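Local coordinates for putative baseplate protein (Unidentified phage, PDB 2FSD) that probably serves as the receptor-binding protein with which a lactococcal phage recognises its host, the deposited portion being its head domain, at residues I77-F83 / S114-V120; V45-L51 / R63-P68; P70-F76 / N122-M128. One frame throughout, in Å; residues are numbered along the deposited sequence.

Interaction 1 of 3, residues I77-F83 / S114-V120; sequences IVPVGTF and SPSGIAV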
ATOM      1  N   ILE A  77       1.895  -9.666 -13.279  1.00 19.43           N
ATOM      2  CA  ILE A  77       2.817  -8.705 -12.674  1.00 19.00           C
ATOM      3  C   ILE A  77       3.786  -8.132 -13.719  1.00 18.59           C
ATOM      4  O   ILE A  77       4.339  -8.849 -14.563  1.00 17.92           O
ATOM      5  CB  ILE A  77       3.558  -9.313 -11.450  1.00 18.99           C
ATOM      6  CG1 ILE A  77       2.546  -9.769 -10.380  1.00 19.99           C
ATOM      7  CG2 ILE A  77       4.477  -8.272 -10.801  1.00 19.48           C
ATOM      8  CD1 ILE A  77       2.998 -10.937  -9.518  1.00 19.90           C
ATOM      9  N   VAL A  78       3.953  -6.815 -13.669  1.00 18.29           N
ATOM     10  CA  VAL A  78       4.825  -6.098 -14.574  1.00 17.99           C
ATOM     11  C   VAL A  78       5.943  -5.430 -13.754  1.00 17.87           C
ATOM     12  O   VAL A  78       5.650  -4.695 -12.798  1.00 17.34           O
ATOM     13  CB  VAL A  78       4.007  -5.058 -15.348  1.00 17.93           C
ATOM     14  CG1 VAL A  78       4.884  -4.021 -15.948  1.00 18.25           C
ATOM     15  CG2 VAL A  78       3.171  -5.756 -16.442  1.00 17.63           C
ATOM     16  N   PRO A  79       7.224  -5.693 -14.112  1.00 17.76           N
ATOM     17  CA  PRO A  79       8.346  -4.977 -13.479  1.00 17.92           C
ATOM     18  C   PRO A  79       8.327  -3.481 -13.725  1.00 17.96           C
ATOM     19  O   PRO A  79       7.937  -3.025 -14.811  1.00 18.51           O
ATOM     20  CB  PRO A  79       9.589  -5.610 -14.116  1.00 17.75           C
ATOM     21  CG  PRO A  79       9.132  -6.900 -14.690  1.00 17.74           C
ATOM     22  CD  PRO A  79       7.705  -6.693 -15.087  1.00 17.80           C
ATOM     23  N   VAL A  80       8.722  -2.716 -12.707  1.00 18.22           N
ATOM     24  CA  VAL A  80       8.703  -1.249 -12.786  1.00 18.20           C
ATOM     25  C   VAL A  80      10.110  -0.682 -12.605  1.00 18.27           C
ATOM     26  O   VAL A  80      10.616   0.014 -13.489  1.00 18.56           O
ATOM     27  CB  VAL A  80       7.737  -0.633 -11.740  1.00 18.13           C
ATOM     28  CG1 VAL A  80       7.596   0.890 -11.953  1.00 16.99           C
ATOM     29  CG2 VAL A  80       6.375  -1.315 -11.818  1.00 18.41           C
ATOM     30  N   GLY A  81      10.740  -0.975 -11.470  1.00 18.15           N
ATOM     31  CA  GLY A  81      12.089  -0.480 -11.210  1.00 18.46           C
ATOM     32  C   GLY A  81      12.944  -1.416 -10.387  1.00 18.54           C
ATOM     33  O   GLY A  81      12.458  -2.420  -9.875  1.00 18.09           O
ATOM     34  N   THR A  82      14.235  -1.101 -10.297  1.00 18.65           N
ATOM     35  CA  THR A  82      15.162  -1.849  -9.454  1.00 19.27           C
ATOM     36  C   THR A  82      15.979  -0.878  -8.579  1.00 19.41           C
ATOM     37  O   THR A  82      16.218   0.282  -8.953  1.00 18.91           O
ATOM     38  CB  THR A  82      16.146  -2.749 -10.286  1.00 19.29           C
ATOM     39  OG1 THR A  82      16.829  -1.961 -11.265  1.00 19.41           O
ATOM     40  CG2 THR A  82      15.417  -3.893 -10.979  1.00 19.89           C
ATOM     41  N   PHE A  83      16.414  -1.354  -7.418  1.00 19.62           N
ATOM     42  CA  PHE A  83      17.228  -0.507  -6.533  1.00 20.35           C
ATOM     43  C   PHE A  83      18.692  -0.488  -6.996  1.00 20.82           C
ATOM     44  O   PHE A  83      19.253  -1.541  -7.339  1.00 20.73           O
ATOM     45  CB  PHE A  83      17.137  -0.984  -5.090  1.00 19.62           C
ATOM     46  CG  PHE A  83      15.745  -0.936  -4.530  1.00 20.25           C
ATOM     47  CD1 PHE A  83      15.181   0.281  -4.147  1.00 19.35           C
ATOM     48  CD2 PHE A  83      14.984  -2.107  -4.395  1.00 18.71           C
ATOM     49  CE1 PHE A  83      13.888   0.342  -3.644  1.00 19.09           C
ATOM     50  CE2 PHE A  83      13.688  -2.052  -3.877  1.00 19.09           C
ATOM     51  CZ  PHE A  83      13.141  -0.830  -3.504  1.00 19.22           C
ATOM     52  N   SER A 114      10.307  -5.920  -2.954  1.00 20.31           N
ATOM     53  CA  SER A 114      11.252  -6.991  -2.627  1.00 19.78           C
ATOM     54  C   SER A 114      12.687  -6.495  -2.810  1.00 19.61           C
ATOM     55  O   SER A 114      12.900  -5.348  -3.239  1.00 19.59           O
ATOM     56  CB  SER A 114      10.992  -8.225  -3.495  1.00 19.98           C
ATOM     57  OG  SER A 114      11.129  -7.935  -4.871  1.00 20.35           O
ATOM     58  N   PRO A 115      13.679  -7.319  -2.417  1.00 19.27           N
ATOM     59  CA  PRO A 115      15.051  -7.099  -2.891  1.00 18.95           C
ATOM     60  C   PRO A 115      15.144  -6.883  -4.406  1.00 18.37           C
ATOM     61  O   PRO A 115      16.012  -6.155  -4.862  1.00 17.88           O
ATOM     62  CB  PRO A 115      15.763  -8.392  -2.476  1.00 18.74           C
ATOM     63  CG  PRO A 115      15.053  -8.801  -1.233  1.00 18.72           C
ATOM     64  CD  PRO A 115      13.606  -8.449  -1.466  1.00 19.31           C
ATOM     65  N   SER A 116      14.232  -7.491  -5.166  1.00 18.77           N
ATOM     66  CA  SER A 116      14.261  -7.435  -6.631  1.00 19.04           C
ATOM     67  C   SER A 116      13.772  -6.133  -7.238  1.00 18.85           C
ATOM     68  O   SER A 116      13.927  -5.924  -8.445  1.00 19.01           O
ATOM     69  CB  SER A 116      13.444  -8.579  -7.210  1.00 19.18           C
ATOM     70  OG  SER A 116      13.910  -9.799  -6.682  1.00 21.36           O
ATOM     71  N   GLY A 117      13.172  -5.272  -6.417  1.00 18.89           N
ATOM     72  CA  GLY A 117      12.740  -3.956  -6.852  1.00 18.73           C
ATOM     73  C   GLY A 117      11.275  -3.698  -6.592  1.00 18.69           C
ATOM     74  O   GLY A 117      10.714  -4.176  -5.600  1.00 19.06           O
ATOM     75  N   ILE A 118      10.680  -2.901  -7.476  1.00 18.24           N
ATOM     76  CA  ILE A 118       9.262  -2.570  -7.455  1.00 18.37           C
ATOM     77  C   ILE A 118       8.635  -3.164  -8.709  1.00 18.37           C
ATOM     78  O   ILE A 118       9.204  -3.101  -9.789  1.00 18.36           O
ATOM     79  CB  ILE A 118       9.021  -1.020  -7.434  1.00 18.30           C
ATOM     80  CG1 ILE A 118       9.598  -0.380  -6.155  1.00 16.71           C
ATOM     81  CG2 ILE A 118       7.517  -0.683  -7.583  1.00 18.05           C
ATOM     82  CD1 ILE A 118       8.862  -0.722  -4.887  1.00 15.92           C
ATOM     83  N   ALA A 119       7.474  -3.776  -8.541  1.00 18.67           N
ATOM     84  CA  ALA A 119       6.709  -4.330  -9.649  1.00 19.22           C
ATOM     85  C   ALA A 119       5.229  -4.071  -9.365  1.00 19.49           C
ATOM     86  O   ALA A 119       4.837  -3.845  -8.215  1.00 19.69           O
ATOM     87  CB  ALA A 119       6.997  -5.821  -9.808  1.00 19.37           C
ATOM     88  N   VAL A 120       4.407  -4.076 -10.404  1.00 20.06           N
ATOM     89  CA  VAL A 120       3.011  -3.681 -10.235  1.00 20.04           C
ATOM     90  C   VAL A 120       2.041  -4.788 -10.665  1.00 20.16           C
ATOM     91  O   VAL A 120       2.226  -5.419 -11.693  1.00 20.00           O
ATOM     92  CB  VAL A 120       2.735  -2.288 -10.901  1.00 20.05           C
ATOM     93  CG1 VAL A 120       2.982  -2.313 -12.408  1.00 19.54           C
ATOM     94  CG2 VAL A 120       1.336  -1.795 -10.567  1.00 20.64           C
TER
HETATM   95  O   HOH W   1      16.524  -4.060  -6.853  1.00 25.75           O

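Interaction 2 of 3, residues V45-L51 / R63-P68; sequences VGSTGIL and RGNSIP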
ATOM      1  N   VAL A  45       8.872   0.588 -19.274  1.00 22.16           N
ATOM      2  CA  VAL A  45       8.408   1.555 -18.292  1.00 22.25           C
ATOM      3  C   VAL A  45       8.716   2.924 -18.849  1.00 22.21           C
ATOM      4  O   VAL A  45       9.801   3.142 -19.399  1.00 22.70           O
ATOM      5  CB  VAL A  45       9.105   1.345 -16.931  1.00 22.40           C
ATOM      6  CG1 VAL A  45       8.743   2.468 -15.941  1.00 22.42           C
ATOM      7  CG2 VAL A  45       8.731  -0.021 -16.378  1.00 22.35           C
ATOM      8  N   GLY A  46       7.765   3.840 -18.715  1.00 22.07           N
ATOM      9  CA  GLY A  46       7.940   5.202 -19.214  1.00 21.69           C
ATOM     10  C   GLY A  46       9.001   5.997 -18.468  1.00 21.40           C
ATOM     11  O   GLY A  46       9.451   5.602 -17.391  1.00 20.54           O
ATOM     12  N   SER A  47       9.377   7.134 -19.049  1.00 21.31           N
ATOM     13  CA  SER A  47      10.431   8.005 -18.520  1.00 21.02           C
ATOM     14  C   SER A  47       9.900   9.152 -17.639  1.00 21.06           C
ATOM     15  O   SER A  47      10.660   9.767 -16.877  1.00 21.03           O
ATOM     16  CB  SER A  47      11.219   8.587 -19.686  1.00 20.77           C
ATOM     17  OG  SER A  47      10.328   9.213 -20.591  1.00 20.79           O
ATOM     18  N   THR A  48       8.609   9.455 -17.748  1.00 21.18           N
ATOM     19  CA  THR A  48       8.015  10.570 -17.002  1.00 20.80           C
ATOM     20  C   THR A  48       7.655  10.115 -15.580  1.00 20.71           C
ATOM     21  O   THR A  48       7.687   8.919 -15.269  1.00 20.45           O
ATOM     22  CB  THR A  48       6.758  11.145 -17.710  1.00 20.75           C
ATOM     23  OG1 THR A  48       5.704  10.166 -17.747  1.00 20.21           O
ATOM     24  CG2 THR A  48       7.098  11.590 -19.134  1.00 21.69           C
ATOM     25  N   GLY A  49       7.293  11.072 -14.729  1.00 20.44           N
ATOM     26  CA  GLY A  49       6.950  10.765 -13.335  1.00 20.24           C
ATOM     27  C   GLY A  49       8.207  10.513 -12.538  1.00 19.63           C
ATOM     28  O   GLY A  49       9.309  10.628 -13.064  1.00 19.87           O
ATOM     29  N   ILE A  50       8.058  10.183 -11.266  1.00 19.51           N
ATOM     30  CA  ILE A  50       9.234  10.049 -10.392  1.00 19.44           C
ATOM     31  C   ILE A  50       9.176   8.761  -9.564  1.00 19.01           C
ATOM     32  O   ILE A  50       8.139   8.410  -9.014  1.00 19.05           O
ATOM     33  CB  ILE A  50       9.447  11.330  -9.534  1.00 19.39           C
ATOM     34  CG1 ILE A  50       9.725  12.529 -10.463  1.00 19.46           C
ATOM     35  CG2 ILE A  50      10.617  11.174  -8.556  1.00 19.56           C
ATOM     36  CD1 ILE A  50       9.941  13.842  -9.744  1.00 20.03           C
ATOM     37  N   LEU A  51      10.306   8.056  -9.528  1.00 18.66           N
ATOM     38  CA  LEU A  51      10.434   6.771  -8.842  1.00 18.66           C
ATOM     39  C   LEU A  51      11.754   6.762  -8.112  1.00 18.25           C
ATOM     40  O   LEU A  51      12.814   6.701  -8.730  1.00 18.16           O
ATOM     41  CB  LEU A  51      10.399   5.604  -9.834  1.00 18.47           C
ATOM     42  CG  LEU A  51      10.591   4.222  -9.221  1.00 19.00           C
ATOM     43  CD1 LEU A  51       9.490   3.863  -8.200  1.00 18.83           C
ATOM     44  CD2 LEU A  51      10.689   3.157 -10.322  1.00 19.18           C
ATOM     45  N   ARG A  63       8.775   5.777  -3.052  1.00 16.44           N
ATOM     46  CA  ARG A  63       7.596   6.444  -3.601  1.00 16.57           C
ATOM     47  C   ARG A  63       7.613   6.485  -5.121  1.00 16.35           C
ATOM     48  O   ARG A  63       8.662   6.569  -5.740  1.00 15.77           O
ATOM     49  CB  ARG A  63       7.458   7.858  -3.045  1.00 16.64           C
ATOM     50  CG  ARG A  63       8.688   8.717  -3.210  1.00 17.10           C
ATOM     51  CD  ARG A  63       8.348  10.148  -2.856  1.00 17.24           C
ATOM     52  NE  ARG A  63       9.526  11.004  -2.864  1.00 17.02           N
ATOM     53  CZ  ARG A  63       9.600  12.181  -2.245  1.00 16.73           C
ATOM     54  NH1 ARG A  63       8.577  12.653  -1.549  1.00 17.08           N
ATOM     55  NH2 ARG A  63      10.717  12.884  -2.304  1.00 16.82           N
ATOM     56  N   GLY A  64       6.418   6.421  -5.695  1.00 16.77           N
ATOM     57  CA  GLY A  64       6.213   6.558  -7.116  1.00 17.00           C
ATOM     58  C   GLY A  64       5.160   7.619  -7.339  1.00 17.26           C
ATOM     59  O   GLY A  64       4.165   7.690  -6.606  1.00 16.42           O
ATOM     60  N   ASN A  65       5.399   8.460  -8.336  1.00 17.87           N
ATOM     61  CA  ASN A  65       4.451   9.479  -8.719  1.00 18.49           C
ATOM     62  C   ASN A  65       4.275   9.526 -10.251  1.00 18.84           C
ATOM     63  O   ASN A  65       5.202   9.861 -10.991  1.00 18.19           O
ATOM     64  CB  ASN A  65       4.882  10.837  -8.140  1.00 18.86           C
ATOM     65  CG  ASN A  65       3.808  11.873  -8.258  1.00 19.70           C
ATOM     66  OD1 ASN A  65       3.515  12.348  -9.348  1.00 24.78           O
ATOM     67  ND2 ASN A  65       3.193  12.221  -7.140  1.00 23.55           N
ATOM     68  N   SER A  66       3.073   9.148 -10.688  1.00 19.46           N
ATOM     69  CA  SER A  66       2.670   9.142 -12.084  1.00 20.02           C
ATOM     70  C   SER A  66       3.695   8.432 -12.950  1.00 20.49           C
ATOM     71  O   SER A  66       4.208   8.986 -13.912  1.00 20.92           O
ATOM     72  CB  SER A  66       2.417  10.567 -12.589  1.00 20.39           C
ATOM     73  OG  SER A  66       1.293  11.153 -11.951  1.00 19.82           O
ATOM     74  N   ILE A  67       3.986   7.186 -12.601  1.00 21.11           N
ATOM     75  CA  ILE A  67       4.928   6.393 -13.375  1.00 21.06           C
ATOM     76  C   ILE A  67       4.162   5.625 -14.450  1.00 21.03           C
ATOM     77  O   ILE A  67       3.316   4.803 -14.124  1.00 20.99           O
ATOM     78  CB  ILE A  67       5.700   5.425 -12.501  1.00 20.94           C
ATOM     79  CG1 ILE A  67       6.480   6.206 -11.435  1.00 21.88           C
ATOM     80  CG2 ILE A  67       6.664   4.602 -13.364  1.00 21.71           C
ATOM     81  CD1 ILE A  67       6.869   5.376 -10.225  1.00 21.62           C
ATOM     82  N   PRO A  68       4.461   5.890 -15.737  1.00 20.92           N
ATOM     83  CA  PRO A  68       3.801   5.138 -16.796  1.00 20.79           C
ATOM     84  C   PRO A  68       4.276   3.684 -16.831  1.00 20.54           C
ATOM     85  O   PRO A  68       5.466   3.440 -16.995  1.00 19.72           O
ATOM     86  CB  PRO A  68       4.225   5.884 -18.076  1.00 21.44           C
ATOM     87  CG  PRO A  68       4.895   7.163 -17.618  1.00 20.99           C
ATOM     88  CD  PRO A  68       5.434   6.855 -16.281  1.00 21.07           C
TER

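Interaction 3 of 3, residues P70-F76 / N122-M128; sequences PNVAPNF and NPNNTSM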
ATOM      1  N   PRO A  70       3.620  -0.606 -18.326  1.00 21.04           N
ATOM      2  CA  PRO A  70       2.991  -1.491 -19.325  1.00 21.07           C
ATOM      3  C   PRO A  70       1.602  -2.022 -18.920  1.00 21.60           C
ATOM      4  O   PRO A  70       1.288  -2.151 -17.711  1.00 21.42           O
ATOM      5  CB  PRO A  70       3.967  -2.660 -19.433  1.00 21.12           C
ATOM      6  CG  PRO A  70       5.267  -2.167 -18.865  1.00 21.07           C
ATOM      7  CD  PRO A  70       4.939  -1.105 -17.883  1.00 20.84           C
ATOM      8  N   ASN A  71       0.782  -2.316 -19.932  1.00 21.25           N
ATOM      9  CA  ASN A  71      -0.470  -3.037 -19.733  1.00 21.19           C
ATOM     10  C   ASN A  71      -0.260  -4.242 -18.832  1.00 20.86           C
ATOM     11  O   ASN A  71       0.670  -5.017 -19.031  1.00 20.51           O
ATOM     12  CB  ASN A  71      -1.004  -3.559 -21.064  1.00 21.72           C
ATOM     13  CG  ASN A  71      -1.209  -2.469 -22.083  1.00 21.53           C
ATOM     14  OD1 ASN A  71      -1.389  -1.313 -21.740  1.00 21.50           O
ATOM     15  ND2 ASN A  71      -1.186  -2.842 -23.354  1.00 24.50           N
ATOM     16  N   VAL A  72      -1.135  -4.394 -17.847  1.00 21.14           N
ATOM     17  CA  VAL A  72      -1.071  -5.507 -16.906  1.00 21.24           C
ATOM     18  C   VAL A  72      -2.409  -6.215 -16.923  1.00 21.30           C
ATOM     19  O   VAL A  72      -3.441  -5.596 -16.663  1.00 21.32           O
ATOM     20  CB  VAL A  72      -0.815  -5.030 -15.431  1.00 21.23           C
ATOM     21  CG1 VAL A  72      -0.292  -6.184 -14.578  1.00 21.63           C
ATOM     22  CG2 VAL A  72       0.125  -3.840 -15.375  1.00 20.70           C
ATOM     23  N   ALA A  73      -2.379  -7.516 -17.205  1.00 21.60           N
ATOM     24  CA  ALA A  73      -3.573  -8.354 -17.168  1.00 21.63           C
ATOM     25  C   ALA A  73      -3.942  -8.655 -15.728  1.00 21.42           C
ATOM     26  O   ALA A  73      -3.087  -8.582 -14.852  1.00 21.64           O
ATOM     27  CB  ALA A  73      -3.338  -9.683 -17.943  1.00 21.66           C
ATOM     28  N   PRO A  74      -5.217  -8.999 -15.477  1.00 21.34           N
ATOM     29  CA  PRO A  74      -5.654  -9.369 -14.137  1.00 21.49           C
ATOM     30  C   PRO A  74      -4.808 -10.493 -13.540  1.00 21.36           C
ATOM     31  O   PRO A  74      -4.659 -11.539 -14.160  1.00 21.64           O
ATOM     32  CB  PRO A  74      -7.105  -9.824 -14.364  1.00 21.43           C
ATOM     33  CG  PRO A  74      -7.540  -9.037 -15.520  1.00 21.41           C
ATOM     34  CD  PRO A  74      -6.344  -9.011 -16.426  1.00 21.23           C
ATOM     35  N   ASN A  75      -4.259 -10.265 -12.348  1.00 21.39           N
ATOM     36  CA  ASN A  75      -3.407 -11.249 -11.650  1.00 21.76           C
ATOM     37  C   ASN A  75      -1.981 -11.412 -12.189  1.00 21.57           C
ATOM     38  O   ASN A  75      -1.211 -12.206 -11.651  1.00 21.98           O
ATOM     39  CB  ASN A  75      -4.080 -12.638 -11.575  1.00 22.43           C
ATOM     40  CG  ASN A  75      -4.618 -12.952 -10.193  1.00 24.81           C
ATOM     41  OD1 ASN A  75      -3.852 -13.215  -9.256  1.00 26.12           O
ATOM     42  ND2 ASN A  75      -5.948 -12.944 -10.062  1.00 27.85           N
ATOM     43  N   PHE A  76      -1.626 -10.687 -13.246  1.00 21.02           N
ATOM     44  CA  PHE A  76      -0.250 -10.717 -13.739  1.00 20.35           C
ATOM     45  C   PHE A  76       0.573  -9.557 -13.162  1.00 19.91           C
ATOM     46  O   PHE A  76       0.021  -8.602 -12.604  1.00 19.74           O
ATOM     47  CB  PHE A  76      -0.224 -10.723 -15.262  1.00 20.26           C
ATOM     48  CG  PHE A  76      -0.380 -12.092 -15.872  1.00 19.36           C
ATOM     49  CD1 PHE A  76      -1.617 -12.719 -15.897  1.00 20.96           C
ATOM     50  CD2 PHE A  76       0.708 -12.744 -16.436  1.00 19.88           C
ATOM     51  CE1 PHE A  76      -1.773 -13.997 -16.471  1.00 20.52           C
ATOM     52  CE2 PHE A  76       0.575 -14.009 -17.025  1.00 20.32           C
ATOM     53  CZ  PHE A  76      -0.672 -14.637 -17.043  1.00 20.90           C
ATOM     54  N   ASN A 122      -2.237  -6.254 -10.918  1.00 20.64           N
ATOM     55  CA  ASN A 122      -3.601  -5.848 -11.230  1.00 21.33           C
ATOM     56  C   ASN A 122      -4.642  -6.698 -10.493  1.00 21.88           C
ATOM     57  O   ASN A 122      -4.922  -7.835 -10.910  1.00 21.39           O
ATOM     58  CB  ASN A 122      -3.863  -5.940 -12.732  1.00 21.20           C
ATOM     59  CG  ASN A 122      -5.221  -5.426 -13.104  1.00 20.53           C
ATOM     60  OD1 ASN A 122      -5.988  -5.003 -12.240  1.00 18.71           O
ATOM     61  ND2 ASN A 122      -5.536  -5.452 -14.395  1.00 21.09           N
ATOM     62  N   PRO A 123      -5.235  -6.138  -9.413  1.00 22.41           N
ATOM     63  CA  PRO A 123      -6.232  -6.851  -8.623  1.00 23.03           C
ATOM     64  C   PRO A 123      -7.645  -6.737  -9.203  1.00 23.70           C
ATOM     65  O   PRO A 123      -8.590  -7.279  -8.629  1.00 24.31           O
ATOM     66  CB  PRO A 123      -6.145  -6.159  -7.264  1.00 22.76           C
ATOM     67  CG  PRO A 123      -5.798  -4.764  -7.590  1.00 22.64           C
ATOM     68  CD  PRO A 123      -4.999  -4.785  -8.880  1.00 22.47           C
ATOM     69  N   ASN A 124      -7.763  -6.057 -10.339  1.00 24.11           N
ATOM     70  CA  ASN A 124      -9.026  -5.858 -11.032  1.00 24.45           C
ATOM     71  C   ASN A 124      -9.253  -6.962 -12.051  1.00 24.69           C
ATOM     72  O   ASN A 124      -8.301  -7.572 -12.517  1.00 24.50           O
ATOM     73  CB  ASN A 124      -9.005  -4.495 -11.731  1.00 24.33           C
ATOM     74  CG  ASN A 124      -8.737  -3.367 -10.767  1.00 25.76           C
ATOM     75  OD1 ASN A 124      -9.471  -3.199  -9.788  1.00 27.26           O
ATOM     76  ND2 ASN A 124      -7.675  -2.598 -11.014  1.00 26.54           N
ATOM     77  N   ASN A 125     -10.514  -7.201 -12.409  1.00 25.05           N
ATOM     78  CA  ASN A 125     -10.858  -8.276 -13.344  1.00 25.11           C
ATOM     79  C   ASN A 125     -10.756  -7.888 -14.835  1.00 25.18           C
ATOM     80  O   ASN A 125     -10.993  -8.720 -15.711  1.00 25.03           O
ATOM     81  CB  ASN A 125     -12.242  -8.869 -12.999  1.00 25.19           C
ATOM     82  CG  ASN A 125     -13.414  -7.957 -13.372  1.00 25.62           C
ATOM     83  OD1 ASN A 125     -13.250  -6.884 -13.954  1.00 27.18           O
ATOM     84  ND2 ASN A 125     -14.615  -8.409 -13.048  1.00 26.00           N
ATOM     85  N   THR A 126     -10.409  -6.630 -15.110  1.00 25.36           N
ATOM     86  CA  THR A 126     -10.073  -6.172 -16.470  1.00 25.10           C
ATOM     87  C   THR A 126      -8.604  -5.766 -16.510  1.00 24.71           C
ATOM     88  O   THR A 126      -7.998  -5.492 -15.466  1.00 24.87           O
ATOM     89  CB  THR A 126     -10.907  -4.956 -16.921  1.00 25.35           C
ATOM     90  OG1 THR A 126     -10.557  -4.622 -18.268  1.00 28.41           O
ATOM     91  CG2 THR A 126     -10.619  -3.720 -16.073  1.00 25.96           C
ATOM     92  N   SER A 127      -8.036  -5.729 -17.713  1.00 24.00           N
ATOM     93  CA  SER A 127      -6.635  -5.347 -17.893  1.00 23.62           C
ATOM     94  C   SER A 127      -6.457  -3.857 -17.606  1.00 22.74           C
ATOM     95  O   SER A 127      -7.305  -3.049 -17.962  1.00 23.11           O
ATOM     96  CB  SER A 127      -6.151  -5.674 -19.313  1.00 23.47           C
ATOM     97  OG  SER A 127      -4.807  -5.235 -19.506  1.00 24.80           O
ATOM     98  N   MET A 128      -5.358  -3.499 -16.958  1.00 22.12           N
ATOM     99  CA  MET A 128      -5.055  -2.091 -16.682  1.00 21.87           C
ATOM    100  C   MET A 128      -4.098  -1.571 -17.724  1.00 21.16           C
ATOM    101  O   MET A 128      -2.938  -1.949 -17.752  1.00 21.31           O
ATOM    102  CB  MET A 128      -4.489  -1.941 -15.274  1.00 21.77           C
ATOM    103  CG  MET A 128      -5.541  -2.183 -14.214  1.00 21.90           C
ATOM    104  SD  MET A 128      -6.792  -0.906 -14.172  1.00 24.10           S
ATOM    105  CE  MET A 128      -8.223  -1.658 -14.933  1.00 22.94           C
TER
HETATM  106  O   HOH W   2      -1.322  -9.092  -9.872  1.00 17.86           O

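Interaction 1 of 3, residues I77-F83 / S114-V120
The ring of Phe-83 meets Ser-114 through its edge: CE2 lies 3.4 Å from Ser-114 O, near the ring plane, with Pro-115 O also at the edge, nearer CD2. Gly-117 CA and Ile-118 CG1 approach the ring obliquely. With CG anti to the carbonyl carbon (chi1 -61°), the ring end swings nearer to the type I turn Ser-114 to Gly-117, and a water bridges Phe-83 N to Pro-115 O.

Strand 117-120, which follows the turn, runs antiparallel to strand 77-82 (147° between their directions), a non-sequential neighbour in the barrel. Val-78 and Val-120 form a hydrogen-bonded pair, Val-120 N donating to Val-78 O over 2.8 Å at 168°. A classic beta bulge follows: Val-80 N and Gly-81 N both reach Ile-118 O from the same face of its carbonyl plane, at 3.0 and 3.1 Å. The extra residue turns Val-80 toward the partner strand, and its CG2 crosses obliquely onto Val-120 CG1 at 3.6 Å. Ala-119 CB packs on Ile-77 CG2 at 3.7 Å. Gly-117 CA makes a CA-H...O contact with Gly-81 O at 3.4 Å.

One carbonyl thus satisfies two successive amides, so both stay hydrogen-bonded despite the extra residue, while Val-80 packs against Val-120.

Interaction 2 of 3, residues V45-L51 / R63-P68
Arg-63 meets Leu-51 through its backbone, Leu-51 CA making a CA-H...O contact with Arg-63 O, while the guanidinium of Arg-63 forms a cation-pi interaction with Trp-36. Gly-64 CA points a similar contact at Ile-50 O. Asn-65 then pairs with Ile-50 by two reciprocal bonds: Asn-65 N to Ile-50 O is 2.8 Å and Ile-50 N to Asn-65 O is 2.9 Å, both donors lying in the carbonyl plane. These pairs belong to the antiparallel hairpin of strands 50-56 and 59-68, part of the closed eight-stranded barrel.

At Ser-66 the chain turns a corner (phi 50°), and Ser-66 and Ile-67 both face Ile-133 in a G1 beta bulge. Ser-66 O receives a CA-H...O contact from Gly-49 CA at 3.3 Å; Gly-49 CA also lies directly against the preceding carbonyl, 3.1 Å from Asn-65 O.

Ile-67 sends its CG1 branch toward Ile-50 and Leu-51, CG1 anti to the carbonyl carbon (chi1 -60°). Its CD1 consequently meets Leu-51 CB at 3.6 Å, the two side chains crossing at about a right angle, whereas its CG2 lies 3.9 Å from Val-45 CG1.

Pro-68 turns its ring toward the 45-51 segment: CG sits 3.1 Å from Thr-48 OG1, a close carbon-to-oxygen approach, and Pro-68 O accepts from Gly-46 N over 2.9 Å at 163°.

Interaction 3 of 3, residues P70-F76 / N122-M128
Val-72 O is gripped by three donors of the 122-128 loop. Met-128 N gives the shortest bond to Val-72 O, 2.9 Å. The amide nitrogen ND2 of Asn-122 reaches Val-72 O over 3.1 Å from above the carbonyl plane, 39° out of it, and Ser-127 OG adds a weak bond, although that hydroxyl also pairs with Asn-129. Val-72 N returns a bond to Met-128 O, which makes the two residues a single antiparallel bridge.

Asn-122 is buried and works with both ends of its amide. CG is anti to the backbone N (chi1 -175°), which carries the amide toward the 70-76 loop. ND2 spends its two N-H on Val-72 O and Thr-126 O, the latter at 2.7 Å, and OD1 accepts from Asn-124 N at 2.8 Å. With partners on both atoms, the rotation of the amide is well defined. Asn-122 O takes a straight bond (172°) from Asn-75 N over 2.9 Å.

The Pro-74 ring sits mainly against backbone carbonyls: its CB is 3.1 Å from Asn-124 O, and its CG nears Asn-125 O and Thr-126 O.

The type II beta turn Ala-73 to Phe-76, closed by Phe-76 N to Ala-73 O, and the Asx turn of Asn-122, closed by Asn-124 N, are joined by the Asn-75 N to Asn-122 O bond, in two long loops connecting barrel strands.

How the interactions relate
The three contacts lie in one head domain built on an eight-stranded antiparallel barrel. Interactions 1 and 2 belong to that sheet, with centres about 13 Å apart, while interaction 3 joins two loops about 15 Å from the chain centre. Along the sequence, interaction 2 closes first; strand 59-68 then leads through loop 70-76 into strand 77-82, and since 122-128 follows 114-120, the segments of interaction 3 flank those of interaction 1. Val-80 CG1 packs on Ile-67 CG2 at 4.1 Å, and Val-78 CG1 on Pro-70 CG at 3.5 Å. Interactions 2 and 3, centres about 18 Å apart, touch through Val-45 and Pro-70. Interaction 1 thus touches both the hairpin and the 70-76 loop.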